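Local coordinates for protein binary enterotoxin of Clostridium perfringens component a (Clostridium perfringens, PDB 5H03) that probably transfers ADP-ribose from NAD+ to a protein target as the enzymatic component of a clostridial binary enterotoxin, at residues Q182-K187 against A206-Q211; S129-I134 against K392-T397. All coordinates share one frame; numbering follows the deposited sequence.

Interaction 1 of 2, residues Q182-K187 against A206-Q211; sequences QGYSLK and ADLIKQ
Tyr184 and Leu208 meet because their first torsions swing them together. In Tyr184, CG stands beside the backbone N (chi1 -68°), while CG of Leu208 is anti to its own backbone N (chi1 -175°), and the two side chains cross at about a right angle. Methyl CD2 of Leu208 thereby lies over one face of the Tyr184 ring, 3.8 Å from the ring centroid and displaced toward the rim, a CH-pi contact. The other methyl, CD1, touches Tyr184 CB at 3.5 Å. Lys210 runs extended past the same ring, its CD meeting CE1 obliquely.

These side chains flank the end of an antiparallel ladder that illustrates how a beta hairpin is stitched at alternate residues. Ser185 pairs with Ile209 through two backbone hydrogen bonds, of which Ser185 N to Ile209 O is 2.8 Å long, and Lys187 pairs with Asp207 in the same way. Between them lies the non-hydrogen-bonded pair Leu186 and Leu208, whose CD1 methyls pack at 4.0 Å. On the other face of the sheet the side chains of Ile209 and Lys187 cross at about a right angle, Ile209 CD1 just touching Lys187 CB and CD.

Beyond the ladder, polar bridges take over. NE2 of Gln211 gives a weak bond to Ser185 OG (3.0 Å), while its OE1 is held by Asn132. One water links Gly183 O, Ser185 OG and Gln211 N; a second joins Gly183 O to Gln211 O, and a third connects Gln182 O with Lys210 NZ.

The paired segments belong to hairpin 185-196/199-209, within the five-stranded mixed sheet of the N-terminal ADP-ribosyltransferase-like half. Strand 132-134 flanks the first arm and strand 154-160 the second, its Val156 and Leu158 also packing against Leu186.

Interaction 2 of 2, residues S129-I134 against K392-T397; sequences SDTNFI and KIDNIT
Lys392 reaches from strand 389-401 to Asp130 and Thr131, in the turn leading into strand 132-134, close to a classic beta bulge in which Asp394 and Asn395 both face Asp415. The contact shows how two ADP-ribosyltransferase-like halves of one chain can be joined by a lysine gripping a turn, without a shared sheet.

Charge and hydrogen bonding centre on the lysine ammonium. NZ donates to Asp130 O (3.1 Å), from above the carbonyl plane, and to Thr131 OG1 (3.0 Å). It also forms a salt bridge with Asp394 OD1 at 2.9 Å. A bend at the chain's end (chi4 65°) turns NZ into this cluster, and Thr131 OG1 in turn donates to Ser129 O. Thr417 holds the other carboxylate oxygen of Asp394.

Two waters probably add bridges, one between Lys392 NZ and Ser129 O, the other between Thr131 OG1 and Asp394 OD1.

Van der Waals packing completes the contact. Thr131 CG2 meets Asp394 CG at 3.7 Å and also sits over the centre of one face of the Phe133 ring. At the edge of that ring, Asn395 ND2 lies 4.0 Å from Phe133 CD1, the amide standing almost perpendicular to the ring.

How the interactions relate
Read from the N terminus, the chain first passes through 129-134, where helix 118-128 gives way to the edge strand 132-134. It then enters 182-187, turns through the hairpin and returns along 206-211, so interaction 1 closes a short loop. Only much later does 392-397 come back to the first segment and close the long loop of interaction 2, inside which interaction 1 is nested. Strand 132-134 is common ground: it is the neighbour of strand 185-196 in the N-terminal sheet, with Phe133 O receiving Leu186 N. Interaction 1 thus belongs within one sheet, while interaction 2 ties that sheet's edge to the C-terminal one.

Interaction 1 of 2, residues Q182-K187 against A206-Q211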
loop_
_atom_site.group_PDB
_atom_site.type_symbol
_atom_site.label_atom_id
_atom_site.label_comp_id
_atom_site.label_asym_id
_atom_site.label_seq_id
_atom_site.Cartn_x
_atom_site.Cartn_y
_atom_site.Cartn_z
ATOM N N GLN A 182 0.083 3.153 12.258
ATOM C CA GLN A 182 -0.251 3.025 10.843
ATOM C C GLN A 182 0.789 3.762 9.988
ATOM O O GLN A 182 1.578 4.565 10.486
ATOM C CB GLN A 182 -1.640 3.623 10.563
ATOM C CG GLN A 182 -1.698 5.143 10.869
ATOM C CD GLN A 182 -3.083 5.709 11.204
ATOM O OE1 GLN A 182 -3.188 6.700 11.950
ATOM N NE2 GLN A 182 -4.148 5.113 10.635
ATOM N N GLY A 183 0.803 3.458 8.691
ATOM C CA GLY A 183 1.629 4.160 7.729
ATOM C C GLY A 183 2.896 3.454 7.299
ATOM O O GLY A 183 3.729 4.084 6.626
ATOM N N TYR A 184 3.082 2.185 7.677
ATOM C CA TYR A 184 4.300 1.412 7.425
ATOM C C TYR A 184 4.120 0.360 6.330
ATOM O O TYR A 184 3.016 0.091 5.860
ATOM C CB TYR A 184 4.787 0.785 8.741
ATOM C CG TYR A 184 5.285 1.838 9.704
ATOM C CD1 TYR A 184 6.545 2.416 9.530
ATOM C CD2 TYR A 184 4.470 2.348 10.700
ATOM C CE1 TYR A 184 7.005 3.404 10.374
ATOM C CE2 TYR A 184 4.928 3.365 11.549
ATOM C CZ TYR A 184 6.197 3.889 11.367
ATOM O OH TYR A 184 6.670 4.878 12.198
ATOM N N SER A 185 5.261 -0.164 5.865
ATOM C CA SER A 185 5.339 -1.180 4.813
ATOM C C SER A 185 6.369 -2.235 5.227
ATOM O O SER A 185 7.234 -1.997 6.069
ATOM C CB SER A 185 5.731 -0.612 3.423
ATOM O OG SER A 185 4.810 0.343 2.917
ATOM N N LEU A 186 6.277 -3.397 4.586
ATOM C CA LEU A 186 7.181 -4.509 4.854
ATOM C C LEU A 186 8.104 -4.796 3.668
ATOM O O LEU A 186 7.647 -5.051 2.553
ATOM C CB LEU A 186 6.390 -5.766 5.218
ATOM C CG LEU A 186 6.497 -6.238 6.670
ATOM C CD1 LEU A 186 5.736 -5.303 7.597
ATOM C CD2 LEU A 186 5.991 -7.666 6.810
ATOM N N LYS A 187 9.406 -4.749 3.929
ATOM C CA LYS A 187 10.438 -5.003 2.927
ATOM C C LYS A 187 11.198 -6.271 3.302
ATOM O O LYS A 187 11.802 -6.338 4.373
ATOM C CB LYS A 187 11.365 -3.791 2.812
ATOM C CG LYS A 187 12.397 -3.822 1.724
ATOM C CD LYS A 187 13.056 -2.453 1.698
ATOM C CE LYS A 187 14.376 -2.408 0.925
ATOM N NZ LYS A 187 15.366 -1.585 1.714
ATOM N N ALA A 206 12.025 -9.422 7.469
ATOM C CA ALA A 206 11.673 -8.174 6.805
ATOM C C ALA A 206 11.941 -6.993 7.718
ATOM O O ALA A 206 11.951 -7.124 8.938
ATOM C CB ALA A 206 10.210 -8.178 6.347
ATOM N N ASP A 207 12.114 -5.825 7.106
ATOM C CA ASP A 207 12.203 -4.560 7.825
ATOM C C ASP A 207 10.897 -3.793 7.697
ATOM O O ASP A 207 10.251 -3.804 6.640
ATOM C CB ASP A 207 13.304 -3.654 7.265
ATOM C CG ASP A 207 14.715 -4.111 7.651
ATOM O OD1 ASP A 207 14.876 -4.968 8.553
ATOM O OD2 ASP A 207 15.663 -3.590 7.047
ATOM N N LEU A 208 10.533 -3.102 8.766
ATOM C CA LEU A 208 9.410 -2.190 8.732
ATOM C C LEU A 208 9.946 -0.861 8.203
ATOM O O LEU A 208 10.803 -0.245 8.841
ATOM C CB LEU A 208 8.805 -2.027 10.119
ATOM C CG LEU A 208 7.553 -1.167 10.125
ATOM C CD1 LEU A 208 6.357 -2.078 9.961
ATOM C CD2 LEU A 208 7.474 -0.425 11.429
ATOM N N ILE A 209 9.445 -0.417 7.057
ATOM C CA ILE A 209 9.928 0.816 6.453
ATOM C C ILE A 209 8.736 1.750 6.230
ATOM O O ILE A 209 7.582 1.321 6.153
ATOM C CB ILE A 209 10.647 0.521 5.135
ATOM C CG1 ILE A 209 9.680 -0.179 4.192
ATOM C CG2 ILE A 209 11.868 -0.421 5.375
ATOM C CD1 ILE A 209 9.916 0.127 2.706
ATOM N N LYS A 210 9.022 3.047 6.116
ATOM C CA LYS A 210 7.976 4.039 5.865
ATOM C C LYS A 210 8.152 4.699 4.506
ATOM O O LYS A 210 9.017 5.552 4.351
ATOM C CB LYS A 210 7.965 5.101 6.957
ATOM C CG LYS A 210 6.671 5.922 6.975
ATOM C CD LYS A 210 6.500 6.573 8.320
ATOM C CE LYS A 210 5.346 7.532 8.337
ATOM N NZ LYS A 210 5.125 7.976 9.755
ATOM N N GLN A 211 7.322 4.343 3.533
ATOM C CA GLN A 211 7.393 5.047 2.261
ATOM C C GLN A 211 6.469 6.270 2.249
ATOM O O GLN A 211 5.504 6.372 3.014
ATOM C CB GLN A 211 7.080 4.139 1.065
ATOM C CG GLN A 211 6.193 2.942 1.284
ATOM C CD GLN A 211 6.134 2.050 0.055
ATOM O OE1 GLN A 211 6.996 2.133 -0.839
ATOM N NE2 GLN A 211 5.132 1.169 0.010
HETATM O O HOH W 1 3.099 7.074 10.858
HETATM O O HOH W 2 4.775 2.958 4.283
HETATM O O HOH W 3 3.321 6.238 4.717
#

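Interaction 2 of 2, residues S129-I134 against K392-T397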
loop_
_atom_site.group_PDB
_atom_site.type_symbol
_atom_site.label_atom_id
_atom_site.label_comp_id
_atom_site.label_asym_id
_atom_site.label_seq_id
_atom_site.Cartn_x
_atom_site.Cartn_y
_atom_site.Cartn_z
ATOM N N SER A 129 10.795 -10.291 -3.610
ATOM C CA SER A 129 11.851 -9.342 -3.940
ATOM C C SER A 129 11.287 -8.095 -4.612
ATOM O O SER A 129 10.236 -8.135 -5.258
ATOM C CB SER A 129 12.890 -9.981 -4.857
ATOM O OG SER A 129 13.661 -10.923 -4.137
ATOM N N ASP A 130 11.994 -6.977 -4.430
ATOM C CA ASP A 130 11.707 -5.725 -5.150
ATOM C C ASP A 130 10.261 -5.280 -4.926
ATOM O O ASP A 130 9.572 -4.839 -5.856
ATOM C CB ASP A 130 11.990 -5.889 -6.653
ATOM C CG ASP A 130 13.424 -6.367 -6.948
ATOM O OD1 ASP A 130 14.368 -5.881 -6.289
ATOM O OD2 ASP A 130 13.596 -7.300 -7.775
ATOM N N THR A 131 9.804 -5.394 -3.677
ATOM C CA THR A 131 8.416 -5.125 -3.312
ATOM C C THR A 131 8.386 -4.518 -1.916
ATOM O O THR A 131 9.006 -5.064 -0.997
ATOM C CB THR A 131 7.568 -6.418 -3.324
ATOM O OG1 THR A 131 7.736 -7.136 -4.563
ATOM C CG2 THR A 131 6.081 -6.103 -3.118
ATOM N N ASN A 132 7.677 -3.403 -1.755
ATOM C CA ASN A 132 7.284 -2.911 -0.434
ATOM C C ASN A 132 5.805 -3.258 -0.239
ATOM O O ASN A 132 4.946 -2.703 -0.926
ATOM C CB ASN A 132 7.536 -1.411 -0.291
ATOM C CG ASN A 132 9.009 -1.055 -0.381
ATOM O OD1 ASN A 132 9.881 -1.892 -0.117
ATOM N ND2 ASN A 132 9.298 0.189 -0.757
ATOM N N PHE A 133 5.513 -4.193 0.679
ATOM C CA PHE A 133 4.130 -4.593 0.980
ATOM C C PHE A 133 3.525 -3.623 1.991
ATOM O O PHE A 133 3.867 -3.641 3.179
ATOM C CB PHE A 133 4.038 -6.036 1.493
ATOM C CG PHE A 133 4.415 -7.089 0.473
ATOM C CD1 PHE A 133 3.473 -7.585 -0.418
ATOM C CD2 PHE A 133 5.717 -7.591 0.412
ATOM C CE1 PHE A 133 3.827 -8.557 -1.373
ATOM C CE2 PHE A 133 6.074 -8.544 -0.533
ATOM C CZ PHE A 133 5.120 -9.024 -1.433
ATOM N N ILE A 134 2.644 -2.748 1.505
ATOM C CA ILE A 134 1.980 -1.781 2.370
ATOM C C ILE A 134 1.115 -2.495 3.390
ATOM O O ILE A 134 0.376 -3.425 3.061
ATOM C CB ILE A 134 1.145 -0.795 1.535
ATOM C CG1 ILE A 134 2.068 0.011 0.616
ATOM C CG2 ILE A 134 0.246 0.037 2.438
ATOM C CD1 ILE A 134 1.346 0.878 -0.394
ATOM N N LYS A 392 4.207 -4.466 -12.190
ATOM C CA LYS A 392 3.896 -5.816 -11.733
ATOM C C LYS A 392 2.892 -5.753 -10.596
ATOM O O LYS A 392 3.008 -4.907 -9.704
ATOM C CB LYS A 392 5.151 -6.560 -11.284
ATOM C CG LYS A 392 5.944 -5.865 -10.206
ATOM C CD LYS A 392 7.295 -6.590 -9.982
ATOM C CE LYS A 392 8.063 -6.069 -8.763
ATOM N NZ LYS A 392 7.352 -6.335 -7.465
ATOM N N ILE A 393 1.900 -6.640 -10.636
ATOM C CA ILE A 393 0.877 -6.715 -9.588
ATOM C C ILE A 393 1.421 -7.482 -8.388
ATOM O O ILE A 393 1.802 -8.645 -8.508
ATOM C CB ILE A 393 -0.404 -7.360 -10.124
ATOM C CG1 ILE A 393 -0.926 -6.513 -11.278
ATOM C CG2 ILE A 393 -1.462 -7.476 -9.024
ATOM C CD1 ILE A 393 -2.261 -6.991 -11.813
ATOM N N ASP A 394 1.478 -6.818 -7.233
ATOM C CA ASP A 394 2.017 -7.370 -5.997
ATOM C C ASP A 394 0.967 -8.000 -5.090
ATOM O O ASP A 394 1.227 -9.038 -4.477
ATOM C CB ASP A 394 2.725 -6.272 -5.225
ATOM C CG ASP A 394 3.830 -5.621 -6.031
ATOM O OD1 ASP A 394 4.564 -6.351 -6.772
ATOM O OD2 ASP A 394 3.893 -4.368 -5.964
ATOM N N ASN A 395 -0.168 -7.323 -4.914
ATOM C CA ASN A 395 -1.196 -7.710 -3.964
ATOM C C ASN A 395 -2.538 -7.203 -4.469
ATOM O O ASN A 395 -2.617 -6.202 -5.198
ATOM C CB ASN A 395 -0.889 -7.136 -2.577
ATOM C CG ASN A 395 -1.094 -8.128 -1.461
ATOM O OD1 ASN A 395 -1.773 -9.155 -1.626
ATOM N ND2 ASN A 395 -0.517 -7.820 -0.293
ATOM N N ILE A 396 -3.595 -7.909 -4.087
ATOM C CA ILE A 396 -4.959 -7.488 -4.361
ATOM C C ILE A 396 -5.749 -7.610 -3.070
ATOM O O ILE A 396 -5.709 -8.662 -2.412
ATOM C CB ILE A 396 -5.590 -8.310 -5.499
ATOM C CG1 ILE A 396 -4.875 -7.978 -6.820
ATOM C CG2 ILE A 396 -7.105 -8.078 -5.558
ATOM C CD1 ILE A 396 -5.356 -8.759 -8.028
ATOM N N THR A 397 -6.443 -6.529 -2.695
ATOM C CA THR A 397 -7.060 -6.424 -1.380
ATOM C C THR A 397 -8.471 -5.856 -1.501
ATOM O O THR A 397 -8.646 -4.716 -1.934
ATOM C CB THR A 397 -6.204 -5.540 -0.482
ATOM O OG1 THR A 397 -4.983 -6.234 -0.182
ATOM C CG2 THR A 397 -6.933 -5.211 0.825
HETATM O O HOH W 4 8.160 -8.991 -7.105
HETATM O O HOH W 5 5.238 -8.811 -5.425
#